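Local coordinates for Lmo2445 protein (Listeria monocytogenes EGD-e, PDB 5HZL) that is of unknown function but, as a secreted internalin-like leucine-rich-repeat protein that binds calcium, probably acts at or beyond the bacterial surface, at residues Ser158-Glu163 and Lys219-Phe224; Leu175-Asn180 and Ser184-Ile189; Ile212-Asn217 and Leu270-His275; Ile240-Asn245 and Tyr261-Glu266. All coordinates share one frame; numbering follows the deposited sequence.

Interaction 1. Residues Ser158-Glu163 and Lys219-Phe224; sequences SGYIAE and KVFVPF. With CA (calcium ion), chain D.
Tyr160 of 158-163 meets Phe221 and Pro223 of 219-224 where the leucine-rich-repeat array, near its C-terminal end, lies against the C-terminal domain, an E-set-type beta sandwich by family. From CB, which points at the other segment, the Tyr160 side chain runs with CG anti to the backbone N (chi1 180°), and this carries the ring toward 219-224. CD1 does most of the touching: it lies 4.2 Å from Phe221 CE2, the two side chains crossing at about a right angle, and 3.9 Å from Pro223 CG. Tyr160 CE1 is equally close to that carbon, also 3.9 Å from Pro223 CG. Pro223 CG sits at the edge of the Tyr160 ring, near its plane. Pro223, two residues after Phe221, also lays its CD over the centre of the Phe221 ring. Toward its tip the Tyr160 ring turns to its own side of the contact, where CE1 packs near Ser184 OG. The interface is small and apolar, with Tyr160 itself largely exposed. Three residues further on, Glu163 uses an extended chain to reach a calcium ion that Glu187 also binds; the metal bond runs 2.5 Å from Glu163 OE1 to the calcium.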
loop_
_atom_site.group_PDB
_atom_site.type_symbol
_atom_site.label_atom_id
_atom_site.label_comp_id
_atom_site.label_asym_id
_atom_site.label_seq_id
_atom_site.Cartn_x
_atom_site.Cartn_y
_atom_site.Cartn_z
ATOM N N SER A 158 2.499 0.765 6.685
ATOM C CA SER A 158 3.066 0.953 7.993
ATOM C C SER A 158 3.204 -0.286 8.838
ATOM O O SER A 158 2.510 -1.290 8.636
ATOM C CB SER A 158 2.132 1.903 8.749
ATOM O OG SER A 158 1.863 3.082 8.003
ATOM N N GLY A 159 4.102 -0.173 9.813
ATOM C CA GLY A 159 4.347 -1.226 10.774
ATOM C C GLY A 159 5.286 -2.308 10.320
ATOM O O GLY A 159 6.126 -2.100 9.448
ATOM N N TYR A 160 5.123 -3.466 10.941
ATOM C CA TYR A 160 5.929 -4.629 10.672
ATOM C C TYR A 160 5.325 -5.535 9.599
ATOM O O TYR A 160 4.118 -5.719 9.561
ATOM C CB TYR A 160 6.060 -5.435 11.985
ATOM C CG TYR A 160 6.879 -6.708 11.874
ATOM C CD1 TYR A 160 8.257 -6.695 12.085
ATOM C CD2 TYR A 160 6.277 -7.917 11.560
ATOM C CE1 TYR A 160 9.014 -7.850 11.975
ATOM C CE2 TYR A 160 7.024 -9.079 11.452
ATOM C CZ TYR A 160 8.389 -9.039 11.658
ATOM O OH TYR A 160 9.109 -10.194 11.549
ATOM N N ILE A 161 6.177 -6.088 8.735
ATOM C CA ILE A 161 5.743 -7.059 7.725
ATOM C C ILE A 161 6.673 -8.263 7.782
ATOM O O ILE A 161 7.884 -8.122 7.963
ATOM C CB ILE A 161 5.616 -6.508 6.298
ATOM C CG1 ILE A 161 6.944 -6.035 5.722
ATOM C CG2 ILE A 161 4.610 -5.369 6.289
ATOM C CD1 ILE A 161 6.776 -5.565 4.293
ATOM N N ALA A 162 6.081 -9.440 7.622
ATOM C CA ALA A 162 6.804 -10.691 7.699
ATOM C C ALA A 162 7.869 -10.868 6.621
ATOM O O ALA A 162 7.760 -10.326 5.526
ATOM C CB ALA A 162 5.818 -11.850 7.673
ATOM N N GLU A 163 8.910 -11.622 6.968
ATOM C CA GLU A 163 9.992 -11.925 6.047
ATOM C C GLU A 163 9.457 -12.698 4.844
ATOM O O GLU A 163 9.909 -12.475 3.731
ATOM C CB GLU A 163 11.132 -12.730 6.730
ATOM C CG GLU A 163 11.909 -11.979 7.818
ATOM C CD GLU A 163 13.126 -12.744 8.385
ATOM O OE1 GLU A 163 13.906 -12.143 9.165
ATOM O OE2 GLU A 163 13.340 -13.939 8.062
ATOM N N LYS A 219 14.428 1.356 25.253
ATOM C CA LYS A 219 14.628 0.195 24.382
ATOM C C LYS A 219 13.490 0.135 23.378
ATOM O O LYS A 219 12.350 -0.134 23.747
ATOM C CB LYS A 219 14.699 -1.090 25.200
ATOM C CG LYS A 219 15.844 -1.026 26.185
ATOM C CD LYS A 219 16.166 -2.312 26.921
ATOM C CE LYS A 219 17.386 -2.032 27.800
ATOM N NZ LYS A 219 17.944 -3.194 28.535
ATOM N N VAL A 220 13.815 0.364 22.109
ATOM C CA VAL A 220 12.824 0.377 21.017
ATOM C C VAL A 220 12.917 -0.841 20.083
ATOM O O VAL A 220 13.999 -1.410 19.925
ATOM C CB VAL A 220 12.978 1.670 20.192
ATOM C CG1 VAL A 220 12.692 2.876 21.073
ATOM C CG2 VAL A 220 14.376 1.796 19.585
ATOM N N PHE A 221 11.788 -1.209 19.460
ATOM C CA PHE A 221 11.678 -2.371 18.532
ATOM C C PHE A 221 11.831 -1.890 17.099
ATOM O O PHE A 221 10.894 -1.292 16.558
ATOM C CB PHE A 221 10.322 -3.071 18.736
ATOM C CG PHE A 221 10.061 -4.216 17.798
ATOM C CD1 PHE A 221 10.737 -5.416 17.938
ATOM C CD2 PHE A 221 9.093 -4.114 16.800
ATOM C CE1 PHE A 221 10.485 -6.481 17.086
ATOM C CE2 PHE A 221 8.836 -5.177 15.946
ATOM C CZ PHE A 221 9.534 -6.360 16.088
ATOM N N VAL A 222 12.998 -2.147 16.488
ATOM C CA VAL A 222 13.272 -1.690 15.123
ATOM C C VAL A 222 13.977 -2.772 14.302
ATOM O O VAL A 222 15.205 -2.728 14.122
ATOM C CB VAL A 222 14.155 -0.412 15.131
ATOM C CG1 VAL A 222 14.134 0.244 13.742
ATOM C CG2 VAL A 222 13.675 0.598 16.171
ATOM N N PRO A 223 13.210 -3.746 13.782
ATOM C CA PRO A 223 13.794 -4.829 12.994
ATOM C C PRO A 223 14.614 -4.407 11.785
ATOM O O PRO A 223 15.567 -5.098 11.436
ATOM C CB PRO A 223 12.578 -5.631 12.549
ATOM C CG PRO A 223 11.607 -5.427 13.635
ATOM C CD PRO A 223 11.786 -4.001 14.057
ATOM N N PHE A 224 14.244 -3.289 11.169
ATOM C CA PHE A 224 14.941 -2.781 9.988
ATOM C C PHE A 224 16.446 -2.614 10.214
ATOM O O PHE A 224 17.246 -2.955 9.341
ATOM C CB PHE A 224 14.322 -1.444 9.539
ATOM C CG PHE A 224 14.987 -0.849 8.324
ATOM C CD1 PHE A 224 16.068 0.012 8.461
ATOM C CD2 PHE A 224 14.541 -1.160 7.041
ATOM C CE1 PHE A 224 16.689 0.548 7.350
ATOM C CE2 PHE A 224 15.159 -0.621 5.927
ATOM C CZ PHE A 224 16.235 0.231 6.081
HETATM CA CA CA D . 16.399 -12.627 8.944
#

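Interaction 2. Residues Leu175-Asn180 and Ser184-Ile189; sequences LILNEN and SIPEDI. With CA (calcium ion), chain D.
Leu175 and Leu177, on strand 174-176 and in the turn after it, point toward Pro186 and Ile189 at the start of helix 187-191, the backbones staying 9.2 Å apart between Leu175 CA and Ile189 CA. Side chains alone span that gap. With chi1 at 179°, Leu175 extends its CG away from the main-chain nitrogen and sends CD2 to the gamma methyl of Ile189, 4.0 Å from Leu175 CD2 to Ile189 CG2. Nearer the turn, Leu177 CD1 approaches the ring of Pro186 at CG, 4.3 Å away. Pro186 is the N-cap of the helix and the centre of an inverse gamma turn, bending the chain from the extended Ser184-Ile185 run into helix. All four side chains are buried. They fill the inside of a leucine-rich-repeat coil, between the parallel sheet and the segment that returns across from it.

The turn is held by Asn180, whose ND2 donates to Leu177 O over 2.7 Å, coming from above the carbonyl plane. Asn180 ND2 also bonds Met152 O and its OD1 takes Ala155 N, tying this coil to the preceding one. Outside the apolar contact, Glu187 OE2 binds calcium at 2.6 Å, sharing the ion with Glu163. The chemistry is thus divided: hydrocarbon packing joins strand to helix, while the polar and charged groups beside it link successive coils and hold the metal.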
loop_
_atom_site.group_PDB
_atom_site.type_symbol
_atom_site.label_atom_id
_atom_site.label_comp_id
_atom_site.label_asym_id
_atom_site.label_seq_id
_atom_site.Cartn_x
_atom_site.Cartn_y
_atom_site.Cartn_z
ATOM N N LEU A 175 8.696 -4.848 -7.810
ATOM C CA LEU A 175 8.038 -4.526 -6.542
ATOM C C LEU A 175 8.579 -3.191 -6.037
ATOM O O LEU A 175 9.692 -3.132 -5.528
ATOM C CB LEU A 175 8.297 -5.651 -5.526
ATOM C CG LEU A 175 7.728 -5.511 -4.117
ATOM C CD1 LEU A 175 6.215 -5.438 -4.174
ATOM C CD2 LEU A 175 8.181 -6.672 -3.249
ATOM N N ILE A 176 7.783 -2.133 -6.169
ATOM C CA ILE A 176 8.188 -0.787 -5.763
ATOM C C ILE A 176 7.547 -0.459 -4.414
ATOM O O ILE A 176 6.319 -0.401 -4.315
ATOM C CB ILE A 176 7.750 0.275 -6.806
ATOM C CG1 ILE A 176 7.930 -0.212 -8.265
ATOM C CG2 ILE A 176 8.440 1.611 -6.539
ATOM C CD1 ILE A 176 9.330 -0.597 -8.678
ATOM N N LEU A 177 8.378 -0.241 -3.392
ATOM C CA LEU A 177 7.909 0.061 -2.029
ATOM C C LEU A 177 8.593 1.244 -1.335
ATOM O O LEU A 177 8.493 1.364 -0.112
ATOM C CB LEU A 177 8.114 -1.178 -1.154
ATOM C CG LEU A 177 7.316 -2.431 -1.474
ATOM C CD1 LEU A 177 7.805 -3.599 -0.637
ATOM C CD2 LEU A 177 5.846 -2.177 -1.218
ATOM N N ASN A 178 9.285 2.108 -2.078
ATOM C CA ASN A 178 9.922 3.256 -1.426
ATOM C C ASN A 178 8.911 4.237 -0.836
ATOM O O ASN A 178 7.741 4.194 -1.174
ATOM C CB ASN A 178 10.898 4.005 -2.354
ATOM C CG ASN A 178 10.271 4.438 -3.672
ATOM O OD1 ASN A 178 9.733 3.617 -4.407
ATOM N ND2 ASN A 178 10.394 5.714 -4.007
ATOM N N GLU A 179 9.387 5.084 0.071
ATOM C CA GLU A 179 8.610 6.155 0.718
ATOM C C GLU A 179 7.411 5.738 1.572
ATOM O O GLU A 179 6.430 6.471 1.697
ATOM C CB GLU A 179 8.231 7.201 -0.334
ATOM C CG GLU A 179 9.460 7.803 -1.005
ATOM C CD GLU A 179 9.118 8.669 -2.195
ATOM O OE1 GLU A 179 8.018 9.268 -2.211
ATOM O OE2 GLU A 179 9.950 8.760 -3.127
ATOM N N ASN A 180 7.517 4.566 2.180
ATOM C CA ASN A 180 6.481 4.038 3.057
ATOM C C ASN A 180 6.913 4.214 4.520
ATOM O O ASN A 180 7.859 4.948 4.775
ATOM C CB ASN A 180 6.172 2.598 2.663
ATOM C CG ASN A 180 5.364 2.515 1.382
ATOM O OD1 ASN A 180 4.303 3.107 1.289
ATOM N ND2 ASN A 180 5.833 1.742 0.414
ATOM N N SER A 184 10.322 -2.875 9.048
ATOM C CA SER A 184 10.810 -4.195 8.780
ATOM C C SER A 184 10.981 -4.354 7.279
ATOM O O SER A 184 10.433 -3.563 6.508
ATOM C CB SER A 184 9.736 -5.141 9.307
ATOM O OG SER A 184 9.972 -6.490 8.976
ATOM N N ILE A 185 11.726 -5.378 6.875
ATOM C CA ILE A 185 11.971 -5.651 5.478
ATOM C C ILE A 185 11.386 -7.007 5.058
ATOM O O ILE A 185 11.513 -7.991 5.803
ATOM C CB ILE A 185 13.496 -5.695 5.190
ATOM C CG1 ILE A 185 14.165 -4.377 5.592
ATOM C CG2 ILE A 185 13.791 -6.001 3.712
ATOM C CD1 ILE A 185 15.664 -4.330 5.327
ATOM N N PRO A 186 10.733 -7.066 3.873
ATOM C CA PRO A 186 10.260 -8.353 3.355
ATOM C C PRO A 186 11.499 -9.043 2.755
ATOM O O PRO A 186 11.724 -8.997 1.551
ATOM C CB PRO A 186 9.244 -7.955 2.289
ATOM C CG PRO A 186 9.670 -6.609 1.841
ATOM C CD PRO A 186 10.313 -5.944 3.013
ATOM N N GLU A 187 12.297 -9.665 3.616
ATOM C CA GLU A 187 13.543 -10.307 3.194
ATOM C C GLU A 187 13.483 -11.370 2.115
ATOM O O GLU A 187 14.215 -11.280 1.136
ATOM C CB GLU A 187 14.296 -10.894 4.390
ATOM C CG GLU A 187 14.845 -9.846 5.331
ATOM C CD GLU A 187 15.773 -10.431 6.371
ATOM O OE1 GLU A 187 16.651 -9.677 6.836
ATOM O OE2 GLU A 187 15.650 -11.640 6.706
ATOM N N ASP A 188 12.632 -12.374 2.301
ATOM C CA ASP A 188 12.549 -13.473 1.336
ATOM C C ASP A 188 12.472 -13.040 -0.123
ATOM O O ASP A 188 13.297 -13.469 -0.935
ATOM C CB ASP A 188 11.370 -14.412 1.632
ATOM C CG ASP A 188 11.525 -15.190 2.933
ATOM O OD1 ASP A 188 12.349 -14.829 3.795
ATOM O OD2 ASP A 188 10.792 -16.187 3.081
ATOM N N ILE A 189 11.504 -12.179 -0.435
ATOM C CA ILE A 189 11.298 -11.722 -1.808
ATOM C C ILE A 189 12.504 -10.958 -2.372
ATOM O O ILE A 189 12.854 -11.168 -3.538
ATOM C CB ILE A 189 9.967 -10.936 -1.968
ATOM C CG1 ILE A 189 9.557 -10.817 -3.441
ATOM C CG2 ILE A 189 10.024 -9.584 -1.274
ATOM C CD1 ILE A 189 9.297 -12.151 -4.121
HETATM CA CA CA D . 16.399 -12.627 8.944
#

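Interaction 3. Residues Ile212-Asn217 and Leu270-His275; sequences IKQGEN and LQPGEH
Gln214 lies obliquely across Pro272 at the far end of the C-terminal domain, whose family places it among the E-set beta sandwiches, where the loop leaving strand 203-212 comes up to the loop that leads into strand 273-281. The aliphatic part of the glutamine does the touching. Its CG stands over one side of the pyrrolidine ring, 3.8 Å from Pro272 CD and just as close to Pro272 CG. The chain then bends at chi2 (-87°), turning the amide along the opposite loop instead of farther over the ring. The amide nitrogen consequently faces polar atoms without bonding to them: Gln214 NE2 is 4.0 Å from Leu270 O and 4.2 Å from Gln271 OE1. Gln271 starts away from the other segment at CB, and its side chain curls back to bring the carboxamide near. Contact between the loops is therefore van der Waals packing, largely exposed at the surface.

Each loop is stiffened separately. Glu216 N bonds Lys213 O, closing the turn around Gln214 and Gly215. On the other side, Leu270 CB lies above one face of the His275 imidazole, offset toward its rim, while Asp244 OD1 is hydrogen-bonded to His275 ND1. Ile298 of strand 290-298 touches Gln214, Leu270 and His275. The remaining imidazole nitrogen closes the 270-275 bend: His275 NE2 donates to Gln271 O over 2.8 Å, with an N-H...O angle of 142°.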
loop_
_atom_site.group_PDB
_atom_site.type_symbol
_atom_site.label_atom_id
_atom_site.label_comp_id
_atom_site.label_asym_id
_atom_site.label_seq_id
_atom_site.Cartn_x
_atom_site.Cartn_y
_atom_site.Cartn_z
ATOM N N ILE A 212 9.164 7.425 30.475
ATOM C CA ILE A 212 10.235 6.746 31.216
ATOM C C ILE A 212 10.696 7.661 32.354
ATOM O O ILE A 212 10.430 8.863 32.316
ATOM C CB ILE A 212 11.451 6.386 30.325
ATOM C CG1 ILE A 212 12.158 7.645 29.785
ATOM C CG2 ILE A 212 11.023 5.463 29.191
ATOM C CD1 ILE A 212 13.434 7.358 29.023
ATOM N N LYS A 213 11.383 7.114 33.357
ATOM C CA LYS A 213 11.854 7.955 34.466
ATOM C C LYS A 213 13.260 8.504 34.183
ATOM O O LYS A 213 14.049 7.865 33.489
ATOM C CB LYS A 213 11.779 7.224 35.815
ATOM C CG LYS A 213 12.051 8.166 36.988
ATOM C CD LYS A 213 11.727 7.602 38.360
ATOM C CE LYS A 213 11.928 8.700 39.392
ATOM N NZ LYS A 213 11.604 8.251 40.772
ATOM N N GLN A 214 13.544 9.696 34.719
ATOM C CA GLN A 214 14.839 10.388 34.555
ATOM C C GLN A 214 15.952 9.478 35.079
ATOM O O GLN A 214 16.043 9.254 36.280
ATOM C CB GLN A 214 14.775 11.765 35.268
ATOM C CG GLN A 214 15.935 12.753 35.052
ATOM C CD GLN A 214 17.130 12.619 35.983
ATOM O OE1 GLN A 214 16.985 12.469 37.198
ATOM N NE2 GLN A 214 18.322 12.758 35.420
ATOM N N GLY A 215 16.759 8.931 34.166
ATOM C CA GLY A 215 17.848 8.015 34.515
ATOM C C GLY A 215 17.828 6.711 33.725
ATOM O O GLY A 215 18.882 6.158 33.414
ATOM N N GLU A 216 16.634 6.206 33.408
ATOM C CA GLU A 216 16.485 4.969 32.622
ATOM C C GLU A 216 16.843 5.238 31.165
ATOM O O GLU A 216 16.884 6.393 30.735
ATOM C CB GLU A 216 15.017 4.480 32.612
ATOM C CG GLU A 216 14.352 4.143 33.948
ATOM C CD GLU A 216 12.867 3.759 33.799
ATOM O OE1 GLU A 216 12.341 3.724 32.662
ATOM O OE2 GLU A 216 12.207 3.492 34.831
ATOM N N ASN A 217 17.112 4.184 30.399
ATOM C CA ASN A 217 17.361 4.387 28.976
ATOM C C ASN A 217 16.523 3.447 28.078
ATOM O O ASN A 217 16.512 2.233 28.212
ATOM C CB ASN A 217 18.839 4.639 28.586
ATOM C CG ASN A 217 19.775 3.544 28.974
ATOM O OD1 ASN A 217 19.368 2.421 29.209
ATOM N ND2 ASN A 217 21.062 3.863 29.005
ATOM N N LEU A 270 19.746 12.353 29.741
ATOM C CA LEU A 270 18.795 13.404 29.400
ATOM C C LEU A 270 17.983 13.860 30.603
ATOM O O LEU A 270 17.640 13.059 31.466
ATOM C CB LEU A 270 17.859 12.917 28.298
ATOM C CG LEU A 270 18.563 12.506 27.004
ATOM C CD1 LEU A 270 17.561 11.910 26.028
ATOM C CD2 LEU A 270 19.301 13.690 26.389
ATOM N N GLN A 271 17.675 15.156 30.632
ATOM C CA GLN A 271 16.910 15.774 31.718
ATOM C C GLN A 271 15.412 15.572 31.534
ATOM O O GLN A 271 14.979 15.144 30.464
ATOM C CB GLN A 271 17.215 17.278 31.760
ATOM C CG GLN A 271 18.680 17.615 32.009
ATOM C CD GLN A 271 19.204 17.109 33.353
ATOM O OE1 GLN A 271 18.438 16.852 34.291
ATOM N NE2 GLN A 271 20.522 16.983 33.454
ATOM N N PRO A 272 14.605 15.879 32.574
ATOM C CA PRO A 272 13.151 15.720 32.418
ATOM C C PRO A 272 12.540 16.649 31.371
ATOM O O PRO A 272 13.154 17.634 30.970
ATOM C CB PRO A 272 12.600 16.068 33.807
ATOM C CG PRO A 272 13.736 15.885 34.741
ATOM C CD PRO A 272 14.958 16.254 33.957
ATOM N N GLY A 273 11.327 16.318 30.948
ATOM C CA GLY A 273 10.601 17.091 29.950
ATOM C C GLY A 273 10.354 16.262 28.709
ATOM O O GLY A 273 10.559 15.040 28.699
ATOM N N GLU A 274 9.914 16.949 27.661
ATOM C CA GLU A 274 9.599 16.333 26.378
ATOM C C GLU A 274 10.849 16.151 25.523
ATOM O O GLU A 274 11.693 17.038 25.454
ATOM C CB GLU A 274 8.577 17.195 25.634
ATOM C CG GLU A 274 7.275 17.414 26.402
ATOM C CD GLU A 274 6.495 16.130 26.664
ATOM O OE1 GLU A 274 6.610 15.169 25.870
ATOM O OE2 GLU A 274 5.738 16.093 27.655
ATOM N N HIS A 275 10.959 14.993 24.878
ATOM C CA HIS A 275 12.094 14.675 24.020
ATOM C C HIS A 275 11.634 13.828 22.832
ATOM O O HIS A 275 10.903 12.850 22.999
ATOM C CB HIS A 275 13.175 13.906 24.797
ATOM C CG HIS A 275 13.828 14.692 25.895
ATOM N ND1 HIS A 275 14.895 15.541 25.675
ATOM C CD2 HIS A 275 13.580 14.742 27.226
ATOM C CE1 HIS A 275 15.267 16.090 26.819
ATOM N NE2 HIS A 275 14.486 15.621 27.776
#

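Interaction 4. Residues Ile240-Asn245 and Tyr261-Glu266; sequences IIIKDN and YMYTIE
The phenol end of Tyr263 meets the CD1 methyls of Ile240 and Ile242, both on one side of its ring, and this end of the contact is the closer packed. The tyrosine and the two isoleucines come from opposite directions, so the ends of the side chains meet in the middle. Ile240 CD1 lies 3.9 Å from Tyr263 OH and 4.1 Å from Tyr263 CZ; Ile242 CD1 is a little farther, 4.2 Å from Tyr263 OH. Both methyls approach the ring obliquely. A chi1 of -175° throws the Tyr263 ring across the gap toward strand 240-244. Packing slackens at Ile265, where Ile242 CG1 and Ile265 CG2 stand 4.5 Å apart, although the alpha carbons of these two residues are the nearest pair across the segments. Beyond it the chain comes out to solvent: Glu266 is exposed and its carboxylate leads away from 240-245.

The four touching side chains are buried in the core of the C-terminal domain, joining its two sheets face to face. Strand 240-244 lies between 273-281 and 247-250 in the five-stranded sheet; strand 262-264 pairs antiparallel with 219-221, while Tyr226 of helix 223-227 packs against Tyr263 and Leu277 of strand 273-281 against Ile265.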
loop_
_atom_site.group_PDB
_atom_site.type_symbol
_atom_site.label_atom_id
_atom_site.label_comp_id
_atom_site.label_asym_id
_atom_site.label_seq_id
_atom_site.Cartn_x
_atom_site.Cartn_y
_atom_site.Cartn_z
ATOM N N ILE A 240 24.946 5.294 11.332
ATOM C CA ILE A 240 23.772 5.485 12.216
ATOM C C ILE A 240 23.961 6.685 13.168
ATOM O O ILE A 240 25.014 6.837 13.777
ATOM C CB ILE A 240 23.429 4.189 12.974
ATOM C CG1 ILE A 240 22.321 4.441 13.997
ATOM C CG2 ILE A 240 24.645 3.641 13.701
ATOM C CD1 ILE A 240 21.808 3.179 14.669
ATOM N N ILE A 241 22.932 7.530 13.269
ATOM C CA ILE A 241 22.943 8.746 14.092
ATOM C C ILE A 241 21.744 8.751 15.037
ATOM O O ILE A 241 20.663 8.329 14.659
ATOM C CB ILE A 241 22.870 10.047 13.220
ATOM C CG1 ILE A 241 24.074 10.204 12.263
ATOM C CG2 ILE A 241 22.759 11.303 14.086
ATOM C CD1 ILE A 241 24.105 9.266 11.075
ATOM N N ILE A 242 21.953 9.223 16.267
ATOM C CA ILE A 242 20.915 9.333 17.305
ATOM C C ILE A 242 20.748 10.822 17.606
ATOM O O ILE A 242 21.714 11.496 17.940
ATOM C CB ILE A 242 21.247 8.510 18.584
ATOM C CG1 ILE A 242 20.858 7.030 18.415
ATOM C CG2 ILE A 242 20.416 8.974 19.774
ATOM C CD1 ILE A 242 21.529 6.303 17.277
ATOM N N LYS A 243 19.526 11.328 17.486
ATOM C CA LYS A 243 19.257 12.737 17.726
ATOM C C LYS A 243 18.200 12.920 18.779
ATOM O O LYS A 243 17.400 12.024 19.029
ATOM C CB LYS A 243 18.822 13.428 16.443
ATOM C CG LYS A 243 19.824 13.226 15.334
ATOM C CD LYS A 243 19.605 14.121 14.135
ATOM C CE LYS A 243 18.337 13.813 13.387
ATOM N NZ LYS A 243 18.268 14.757 12.242
ATOM N N ASP A 244 18.212 14.101 19.383
ATOM C CA ASP A 244 17.282 14.466 20.433
ATOM C C ASP A 244 16.744 15.841 20.087
ATOM O O ASP A 244 17.493 16.807 20.085
ATOM C CB ASP A 244 18.024 14.495 21.765
ATOM C CG ASP A 244 17.129 14.858 22.935
ATOM O OD1 ASP A 244 15.921 14.522 22.902
ATOM O OD2 ASP A 244 17.647 15.469 23.904
ATOM N N ASN A 245 15.450 15.917 19.787
ATOM C CA ASN A 245 14.796 17.167 19.410
ATOM C C ASN A 245 15.512 17.837 18.232
ATOM O O ASN A 245 15.712 19.055 18.216
ATOM C CB ASN A 245 14.663 18.112 20.620
ATOM C CG ASN A 245 13.705 17.582 21.680
ATOM O OD1 ASN A 245 12.641 17.042 21.363
ATOM N ND2 ASN A 245 14.061 17.765 22.947
ATOM N N TYR A 261 15.278 -7.829 18.113
ATOM C CA TYR A 261 15.251 -6.608 17.304
ATOM C C TYR A 261 15.147 -5.369 18.181
ATOM O O TYR A 261 14.778 -4.304 17.702
ATOM C CB TYR A 261 14.140 -6.628 16.253
ATOM C CG TYR A 261 14.251 -7.715 15.207
ATOM C CD1 TYR A 261 15.370 -7.819 14.391
ATOM C CD2 TYR A 261 13.203 -8.589 14.972
ATOM C CE1 TYR A 261 15.470 -8.800 13.408
ATOM C CE2 TYR A 261 13.286 -9.576 13.982
ATOM C CZ TYR A 261 14.423 -9.680 13.195
ATOM O OH TYR A 261 14.485 -10.663 12.216
HETATM N N MSE A 262 15.487 -5.499 19.461
HETATM C CA MSE A 262 15.431 -4.351 20.360
HETATM C C MSE A 262 16.717 -3.586 20.268
HETATM O O MSE A 262 17.781 -4.172 20.223
HETATM C CB MSE A 262 15.210 -4.747 21.808
HETATM C CG MSE A 262 13.939 -5.582 21.983
HETATM SE SE MSE A 262 12.260 -4.680 21.455
HETATM C CE MSE A 262 12.219 -3.241 22.800
ATOM N N TYR A 263 16.618 -2.260 20.211
ATOM C CA TYR A 263 17.784 -1.377 20.149
ATOM C C TYR A 263 17.669 -0.411 21.330
ATOM O O TYR A 263 16.623 0.211 21.540
ATOM C CB TYR A 263 17.859 -0.627 18.816
ATOM C CG TYR A 263 19.110 0.192 18.700
ATOM C CD1 TYR A 263 20.310 -0.394 18.317
ATOM C CD2 TYR A 263 19.114 1.548 18.984
ATOM C CE1 TYR A 263 21.486 0.351 18.226
ATOM C CE2 TYR A 263 20.287 2.302 18.889
ATOM C CZ TYR A 263 21.469 1.700 18.511
ATOM O OH TYR A 263 22.622 2.447 18.415
ATOM N N THR A 264 18.736 -0.313 22.113
ATOM C CA THR A 264 18.768 0.558 23.280
ATOM C C THR A 264 19.381 1.891 22.901
ATOM O O THR A 264 20.408 1.912 22.226
ATOM C CB THR A 264 19.618 -0.081 24.396
ATOM O OG1 THR A 264 19.048 -1.338 24.749
ATOM C CG2 THR A 264 19.669 0.795 25.648
ATOM N N ILE A 265 18.751 2.990 23.317
ATOM C CA ILE A 265 19.287 4.323 23.036
ATOM C C ILE A 265 19.560 5.025 24.368
ATOM O O ILE A 265 18.699 5.082 25.255
ATOM C CB ILE A 265 18.435 5.136 22.025
ATOM C CG1 ILE A 265 17.082 5.567 22.568
ATOM C CG2 ILE A 265 18.226 4.314 20.760
ATOM C CD1 ILE A 265 16.237 6.266 21.507
ATOM N N GLU A 266 20.786 5.547 24.467
ATOM C CA GLU A 266 21.323 6.207 25.661
ATOM C C GLU A 266 20.597 7.477 26.112
ATOM O O GLU A 266 21.094 8.582 25.905
ATOM C CB GLU A 266 22.809 6.555 25.417
ATOM C CG GLU A 266 23.762 5.428 25.009
ATOM C CD GLU A 266 24.057 4.430 26.115
ATOM O OE1 GLU A 266 23.116 3.958 26.790
ATOM O OE2 GLU A 266 25.250 4.092 26.294
#

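The contacts run from the repeat array to the tip of the C-terminal domain. Interaction 2 lies within the array; interaction 1, with its centre about 12 Å away, joins array to domain. Interaction 4, centred about 15 Å from interaction 1, continues it through the paired strands 219-221 and 262-264. Interaction 3 lies about 14 Å beyond, centre to centre, linked to interaction 4 through neighbouring strands 240-244 and 273-281. In sequence, 175-180 and 184-189 fall between the halves of interaction 1, and interaction 4 between those of interaction 3. The calcium shared by Glu163 and Glu187 thus ties neighbouring coils of the array, sheet pairing links interactions 1, 4 and 3 within the domain, and the packing of interaction 1 bridges the two parts.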